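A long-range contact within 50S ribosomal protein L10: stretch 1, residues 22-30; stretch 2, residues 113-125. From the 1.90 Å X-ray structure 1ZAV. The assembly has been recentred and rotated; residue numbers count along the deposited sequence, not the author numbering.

Stretch 1 (22-30) TSLILFADF
Stretch 2 113-125: RLKGGFLEGKKFT

Residues 24-28 form a β-strand that runs antiparallel to strand 114-119 (170° between directions, axes 4.7 Å apart at their closest). The second stretch then reverses through a type I' turn, Leu119 to Lys122, and returns as strand 122-125, whose axis lies 9.1 Å from strand 24-28. Strand 114-119 is thus the middle strand, and 725 Å² is buried between the stretches.

Backbone hydrogen bonds set the register. Glu120 N donates to Ser23 O (2.8 Å). Ile25 pairs reciprocally with Phe118, Ile25 N to Phe118 O at 3.0 Å and Phe118 N to Ile25 O at 2.8 Å. Phe27 N donates to Gly116 O (2.8 Å) and Asp29 N to Arg113 O (2.9 Å). On its other edge the middle strand is satisfied by its hairpin partner: Gly117 N donates to Phe124 O (3.0 Å), and Phe124 N to Gly117 O (2.8 Å).

Leu24 lies opposite Leu119, and Leu26 opposite Gly117, with CA atoms 4.3 Å apart. Both Gly116 (phi/psi 124/-163) and Gly117 (160/-147) adopt backbone angles that call for glycine; a CB on Gly117 would lie 2.0 Å from Ile25 O. That carbonyl also receives a CA-H...O contact from Gly117 CA at 3.1 Å.

Ile25, Phe27 and Phe118, all m at chi1, share one face; Phe27 CE2 meets Phe118 CE1 edge to edge at 4.1 Å. Phe124 (chi1 p) brings its ring edge to Leu24 CD1 (4.0 Å from CE2) and Leu26 CD1 (4.1 Å from CZ); both leucines are t at chi1. Ala28 CB packs against Leu114 CD2 at 4.0 Å.

Beyond the apolar pairs, Asp29 (chi1 t) points toward the second stretch and forms a salt bridge with Arg113, Asp29 OD1 to Arg113 NH2 at 2.9 Å, although the modelled NH2 position is crowded and less certain.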

ATOM      1  N   THR A  22       7.060  27.202  -6.124  1.00 50.82           N
ATOM      2  CA  THR A  22       6.364  26.584  -4.995  1.00 48.90           C
ATOM      3  C   THR A  22       6.127  25.093  -5.180  1.00 48.00           C
ATOM      4  O   THR A  22       6.034  24.609  -6.309  1.00 49.68           O
ATOM      5  CB  THR A  22       5.007  27.243  -4.780  1.00 47.97           C
ATOM      6  OG1 THR A  22       4.312  27.309  -6.034  1.00 47.49           O
ATOM      7  CG2 THR A  22       5.186  28.642  -4.208  1.00 49.18           C
ATOM      8  N   SER A  23       6.025  24.371  -4.065  1.00 45.13           N
ATOM      9  CA  SER A  23       5.781  22.936  -4.096  1.00 42.77           C
ATOM     10  C   SER A  23       4.337  22.678  -3.657  1.00 41.59           C
ATOM     11  O   SER A  23       3.834  21.560  -3.738  1.00 41.35           O
ATOM     12  CB  SER A  23       6.759  22.206  -3.170  1.00 43.71           C
ATOM     13  OG  SER A  23       6.515  22.509  -1.807  1.00 43.16           O
ATOM     14  N   LEU A  24       3.684  23.736  -3.200  1.00 39.36           N
ATOM     15  CA  LEU A  24       2.302  23.674  -2.759  1.00 40.02           C
ATOM     16  C   LEU A  24       1.647  25.039  -2.884  1.00 39.27           C
ATOM     17  O   LEU A  24       2.256  26.070  -2.586  1.00 40.57           O
ATOM     18  CB  LEU A  24       2.209  23.209  -1.288  1.00 36.85           C
ATOM     19  CG  LEU A  24       0.843  23.463  -0.628  1.00 37.26           C
ATOM     20  CD1 LEU A  24      -0.185  22.534  -1.257  1.00 40.27           C
ATOM     21  CD2 LEU A  24       0.898  23.211   0.883  1.00 36.47           C
ATOM     22  N   ILE A  25       0.410  25.024  -3.359  1.00 38.77           N
ATOM     23  CA  ILE A  25      -0.424  26.204  -3.482  1.00 39.20           C
ATOM     24  C   ILE A  25      -1.794  25.653  -3.085  1.00 39.69           C
ATOM     25  O   ILE A  25      -2.357  24.820  -3.791  1.00 40.14           O
ATOM     26  CB  ILE A  25      -0.500  26.755  -4.942  1.00 40.48           C
ATOM     27  CG1 ILE A  25       0.879  27.235  -5.401  1.00 42.89           C
ATOM     28  CG2 ILE A  25      -1.473  27.927  -5.002  1.00 42.44           C
ATOM     29  CD1 ILE A  25       0.922  27.696  -6.878  1.00 45.37           C
ATOM     30  N   LEU A  26      -2.301  26.072  -1.931  1.00 39.16           N
ATOM     31  CA  LEU A  26      -3.606  25.623  -1.472  1.00 39.90           C
ATOM     32  C   LEU A  26      -4.495  26.847  -1.274  1.00 40.02           C
ATOM     33  O   LEU A  26      -4.107  27.829  -0.632  1.00 42.32           O
ATOM     34  CB  LEU A  26      -3.468  24.802  -0.175  1.00 39.64           C
ATOM     35  CG  LEU A  26      -4.756  24.247   0.448  1.00 37.92           C
ATOM     36  CD1 LEU A  26      -4.451  23.055   1.341  1.00 38.92           C
ATOM     37  CD2 LEU A  26      -5.451  25.346   1.223  1.00 40.58           C
ATOM     38  N   PHE A  27      -5.696  26.789  -1.844  1.00 38.39           N
ATOM     39  CA  PHE A  27      -6.629  27.898  -1.771  1.00 39.44           C
ATOM     40  C   PHE A  27      -7.640  27.692  -0.670  1.00 41.41           C
ATOM     41  O   PHE A  27      -8.309  26.663  -0.634  1.00 43.15           O
ATOM     42  CB  PHE A  27      -7.333  28.035  -3.109  1.00 38.16           C
ATOM     43  CG  PHE A  27      -6.383  28.218  -4.254  1.00 38.46           C
ATOM     44  CD1 PHE A  27      -5.888  29.484  -4.565  1.00 40.91           C
ATOM     45  CD2 PHE A  27      -5.968  27.124  -5.012  1.00 40.29           C
ATOM     46  CE1 PHE A  27      -4.986  29.661  -5.625  1.00 37.98           C
ATOM     47  CE2 PHE A  27      -5.066  27.288  -6.076  1.00 43.45           C
ATOM     48  CZ  PHE A  27      -4.579  28.562  -6.379  1.00 40.00           C
ATOM     49  N   ALA A  28      -7.756  28.688   0.204  1.00 43.47           N
ATOM     50  CA  ALA A  28      -8.666  28.625   1.346  1.00 44.16           C
ATOM     51  C   ALA A  28      -9.579  29.834   1.528  1.00 45.47           C
ATOM     52  O   ALA A  28      -9.206  30.973   1.230  1.00 47.33           O
ATOM     53  CB  ALA A  28      -7.858  28.418   2.621  1.00 44.09           C
ATOM     54  N   ASP A  29     -10.781  29.566   2.028  1.00 46.14           N
ATOM     55  CA  ASP A  29     -11.758  30.600   2.336  1.00 46.00           C
ATOM     56  C   ASP A  29     -11.433  30.943   3.787  1.00 46.16           C
ATOM     57  O   ASP A  29     -11.617  30.108   4.670  1.00 44.74           O
ATOM     58  CB  ASP A  29     -13.178  30.032   2.247  1.00 45.04           C
ATOM     59  CG  ASP A  29     -14.234  30.999   2.750  1.00 47.15           C
ATOM     60  OD1 ASP A  29     -13.886  31.978   3.447  1.00 44.76           O
ATOM     61  OD2 ASP A  29     -15.426  30.770   2.461  1.00 50.70           O
ATOM     62  N   PHE A  30     -10.942  32.153   4.034  1.00 45.55           N
ATOM     63  CA  PHE A  30     -10.576  32.554   5.389  1.00 46.85           C
ATOM     64  C   PHE A  30     -11.491  33.651   5.940  1.00 46.42           C
ATOM     65  O   PHE A  30     -11.165  34.317   6.931  1.00 45.96           O
ATOM     66  CB  PHE A  30      -9.116  33.019   5.400  1.00 46.39           C
ATOM     67  CG  PHE A  30      -8.466  32.978   6.759  1.00 49.09           C
ATOM     68  CD1 PHE A  30      -8.339  31.773   7.447  1.00 49.69           C
ATOM     69  CD2 PHE A  30      -7.970  34.143   7.345  1.00 47.84           C
ATOM     70  CE1 PHE A  30      -7.724  31.721   8.701  1.00 51.06           C
ATOM     71  CE2 PHE A  30      -7.353  34.104   8.600  1.00 51.30           C
ATOM     72  CZ  PHE A  30      -7.232  32.891   9.279  1.00 50.14           C
ATOM     73  N   ARG A 113     -14.108  24.637   3.194  1.00 49.57           N
ATOM     74  CA  ARG A 113     -13.577  25.983   3.008  1.00 50.22           C
ATOM     75  C   ARG A 113     -12.124  25.832   2.528  1.00 48.77           C
ATOM     76  O   ARG A 113     -11.475  26.802   2.135  1.00 46.09           O
ATOM     77  CB  ARG A 113     -13.645  26.770   4.325  1.00 52.41           C
ATOM     78  CG  ARG A 113     -15.074  27.094   4.800  1.00 55.42           C
ATOM     79  CD  ARG A 113     -15.104  27.463   6.293  1.00 59.35           C
ATOM     80  NE  ARG A 113     -15.378  28.879   6.564  1.00 63.53           N
ATOM     81  CZ  ARG A 113     -14.697  29.892   6.040  1.00 65.29           C
ATOM     82  NH1 ARG A 113     -15.008  31.147   6.344  1.00 65.16           N
ATOM     83  NH2 ARG A 113     -13.710  29.650   5.198  1.00 68.82           N
ATOM     84  N   LEU A 114     -11.624  24.599   2.589  1.00 46.51           N
ATOM     85  CA  LEU A 114     -10.288  24.274   2.112  1.00 45.92           C
ATOM     86  C   LEU A 114     -10.555  23.710   0.720  1.00 45.98           C
ATOM     87  O   LEU A 114     -10.668  22.503   0.514  1.00 46.64           O
ATOM     88  CB  LEU A 114      -9.616  23.235   3.011  1.00 47.38           C
ATOM     89  CG  LEU A 114      -9.416  23.658   4.470  1.00 47.34           C
ATOM     90  CD1 LEU A 114      -8.627  22.593   5.208  1.00 49.37           C
ATOM     91  CD2 LEU A 114      -8.688  24.990   4.531  1.00 46.36           C
ATOM     92  N   LYS A 115     -10.641  24.632  -0.228  1.00 46.40           N
ATOM     93  CA  LYS A 115     -10.980  24.369  -1.624  1.00 45.08           C
ATOM     94  C   LYS A 115     -10.146  23.477  -2.538  1.00 43.91           C
ATOM     95  O   LYS A 115     -10.669  22.970  -3.535  1.00 43.15           O
ATOM     96  CB  LYS A 115     -11.198  25.719  -2.299  1.00 43.44           C
ATOM     97  CG  LYS A 115     -12.279  26.524  -1.619  1.00 45.57           C
ATOM     98  CD  LYS A 115     -12.668  27.768  -2.387  1.00 47.03           C
ATOM     99  CE  LYS A 115     -11.660  28.887  -2.227  1.00 46.27           C
ATOM    100  NZ  LYS A 115     -12.213  30.153  -2.790  1.00 48.63           N
ATOM    101  N   GLY A 116      -8.871  23.276  -2.221  1.00 42.52           N
ATOM    102  CA  GLY A 116      -8.017  22.457  -3.069  1.00 40.56           C
ATOM    103  C   GLY A 116      -6.795  23.244  -3.511  1.00 42.24           C
ATOM    104  O   GLY A 116      -6.481  24.277  -2.917  1.00 40.70           O
ATOM    105  N   GLY A 117      -6.104  22.774  -4.547  1.00 43.38           N
ATOM    106  CA  GLY A 117      -4.925  23.484  -5.016  1.00 42.58           C
ATOM    107  C   GLY A 117      -4.000  22.624  -5.855  1.00 42.60           C
ATOM    108  O   GLY A 117      -4.451  21.740  -6.578  1.00 42.82           O
ATOM    109  N   PHE A 118      -2.701  22.887  -5.760  1.00 40.96           N
ATOM    110  CA  PHE A 118      -1.715  22.131  -6.511  1.00 41.29           C
ATOM    111  C   PHE A 118      -0.611  21.648  -5.600  1.00 41.45           C
ATOM    112  O   PHE A 118      -0.053  22.414  -4.808  1.00 40.99           O
ATOM    113  CB  PHE A 118      -1.104  22.988  -7.628  1.00 43.19           C
ATOM    114  CG  PHE A 118      -2.104  23.480  -8.628  1.00 43.87           C
ATOM    115  CD1 PHE A 118      -2.815  24.653  -8.403  1.00 43.69           C
ATOM    116  CD2 PHE A 118      -2.349  22.755  -9.796  1.00 44.16           C
ATOM    117  CE1 PHE A 118      -3.762  25.103  -9.328  1.00 44.40           C
ATOM    118  CE2 PHE A 118      -3.287  23.192 -10.719  1.00 42.45           C
ATOM    119  CZ  PHE A 118      -3.999  24.370 -10.488  1.00 43.37           C
ATOM    120  N   LEU A 119      -0.283  20.373  -5.723  1.00 42.93           N
ATOM    121  CA  LEU A 119       0.763  19.790  -4.902  1.00 45.78           C
ATOM    122  C   LEU A 119       1.827  19.211  -5.824  1.00 46.00           C
ATOM    123  O   LEU A 119       1.559  18.295  -6.600  1.00 45.70           O
ATOM    124  CB  LEU A 119       0.174  18.702  -3.996  1.00 45.82           C
ATOM    125  CG  LEU A 119       0.917  18.390  -2.690  1.00 50.49           C
ATOM    126  CD1 LEU A 119       0.081  17.416  -1.863  1.00 51.52           C
ATOM    127  CD2 LEU A 119       2.288  17.798  -2.983  1.00 50.24           C
ATOM    128  N   GLU A 120       3.032  19.766  -5.739  1.00 44.89           N
ATOM    129  CA  GLU A 120       4.144  19.324  -6.562  1.00 46.68           C
ATOM    130  C   GLU A 120       3.736  19.246  -8.032  1.00 47.70           C
ATOM    131  O   GLU A 120       4.028  18.275  -8.732  1.00 47.78           O
ATOM    132  CB  GLU A 120       4.666  17.980  -6.032  1.00 49.21           C
ATOM    133  CG  GLU A 120       5.152  18.116  -4.582  1.00 50.66           C
ATOM    134  CD  GLU A 120       5.842  16.883  -4.012  1.00 52.18           C
ATOM    135  OE1 GLU A 120       6.313  16.969  -2.856  1.00 49.59           O
ATOM    136  OE2 GLU A 120       5.920  15.841  -4.700  1.00 51.83           O
ATOM    137  N   GLY A 121       3.050  20.293  -8.484  1.00 48.44           N
ATOM    138  CA  GLY A 121       2.614  20.369  -9.865  1.00 50.80           C
ATOM    139  C   GLY A 121       1.386  19.548 -10.217  1.00 53.22           C
ATOM    140  O   GLY A 121       1.062  19.400 -11.401  1.00 54.58           O
ATOM    141  N   LYS A 122       0.704  19.012  -9.209  1.00 51.74           N
ATOM    142  CA  LYS A 122      -0.490  18.203  -9.446  1.00 52.21           C
ATOM    143  C   LYS A 122      -1.703  18.853  -8.798  1.00 49.98           C
ATOM    144  O   LYS A 122      -1.660  19.237  -7.637  1.00 48.28           O
ATOM    145  CB  LYS A 122      -0.308  16.797  -8.867  1.00 56.91           C
ATOM    146  CG  LYS A 122       0.844  16.005  -9.464  1.00 61.58           C
ATOM    147  CD  LYS A 122       1.138  14.739  -8.651  1.00 65.49           C
ATOM    148  CE  LYS A 122      -0.074  13.815  -8.576  1.00 67.49           C
ATOM    149  NZ  LYS A 122       0.216  12.561  -7.820  1.00 71.27           N
ATOM    150  N   LYS A 123      -2.790  18.964  -9.551  1.00 48.64           N
ATOM    151  CA  LYS A 123      -4.011  19.566  -9.033  1.00 48.12           C
ATOM    152  C   LYS A 123      -4.714  18.601  -8.077  1.00 47.07           C
ATOM    153  O   LYS A 123      -4.756  17.401  -8.330  1.00 48.05           O
ATOM    154  CB  LYS A 123      -4.948  19.908 -10.196  1.00 48.21           C
ATOM    155  CG  LYS A 123      -6.276  20.514  -9.787  1.00 47.59           C
ATOM    156  CD  LYS A 123      -7.138  20.820 -11.003  1.00 48.84           C
ATOM    157  CE  LYS A 123      -8.420  21.520 -10.598  1.00 51.19           C
ATOM    158  NZ  LYS A 123      -9.264  21.881 -11.769  1.00 50.86           N
ATOM    159  N   PHE A 124      -5.234  19.114  -6.967  1.00 45.87           N
ATOM    160  CA  PHE A 124      -5.976  18.268  -6.034  1.00 45.83           C
ATOM    161  C   PHE A 124      -7.248  19.010  -5.653  1.00 46.15           C
ATOM    162  O   PHE A 124      -7.271  20.246  -5.629  1.00 43.80           O
ATOM    163  CB  PHE A 124      -5.139  17.900  -4.793  1.00 46.76           C
ATOM    164  CG  PHE A 124      -4.763  19.069  -3.915  1.00 46.93           C
ATOM    165  CD1 PHE A 124      -5.626  19.525  -2.925  1.00 44.89           C
ATOM    166  CD2 PHE A 124      -3.521  19.682  -4.054  1.00 46.47           C
ATOM    167  CE1 PHE A 124      -5.261  20.571  -2.083  1.00 45.97           C
ATOM    168  CE2 PHE A 124      -3.146  20.729  -3.219  1.00 45.68           C
ATOM    169  CZ  PHE A 124      -4.019  21.174  -2.229  1.00 44.70           C
ATOM    170  N   THR A 125      -8.318  18.260  -5.392  1.00 44.55           N
ATOM    171  CA  THR A 125      -9.597  18.859  -5.049  1.00 45.33           C
ATOM    172  C   THR A 125      -9.790  18.993  -3.549  1.00 45.61           C
ATOM    173  O   THR A 125      -9.001  18.472  -2.763  1.00 45.48           O
ATOM    174  CB  THR A 125     -10.764  18.024  -5.605  1.00 47.13           C
ATOM    175  OG1 THR A 125     -10.708  16.712  -5.038  1.00 47.26           O
ATOM    176  CG2 THR A 125     -10.669  17.921  -7.126  1.00 49.41           C
TER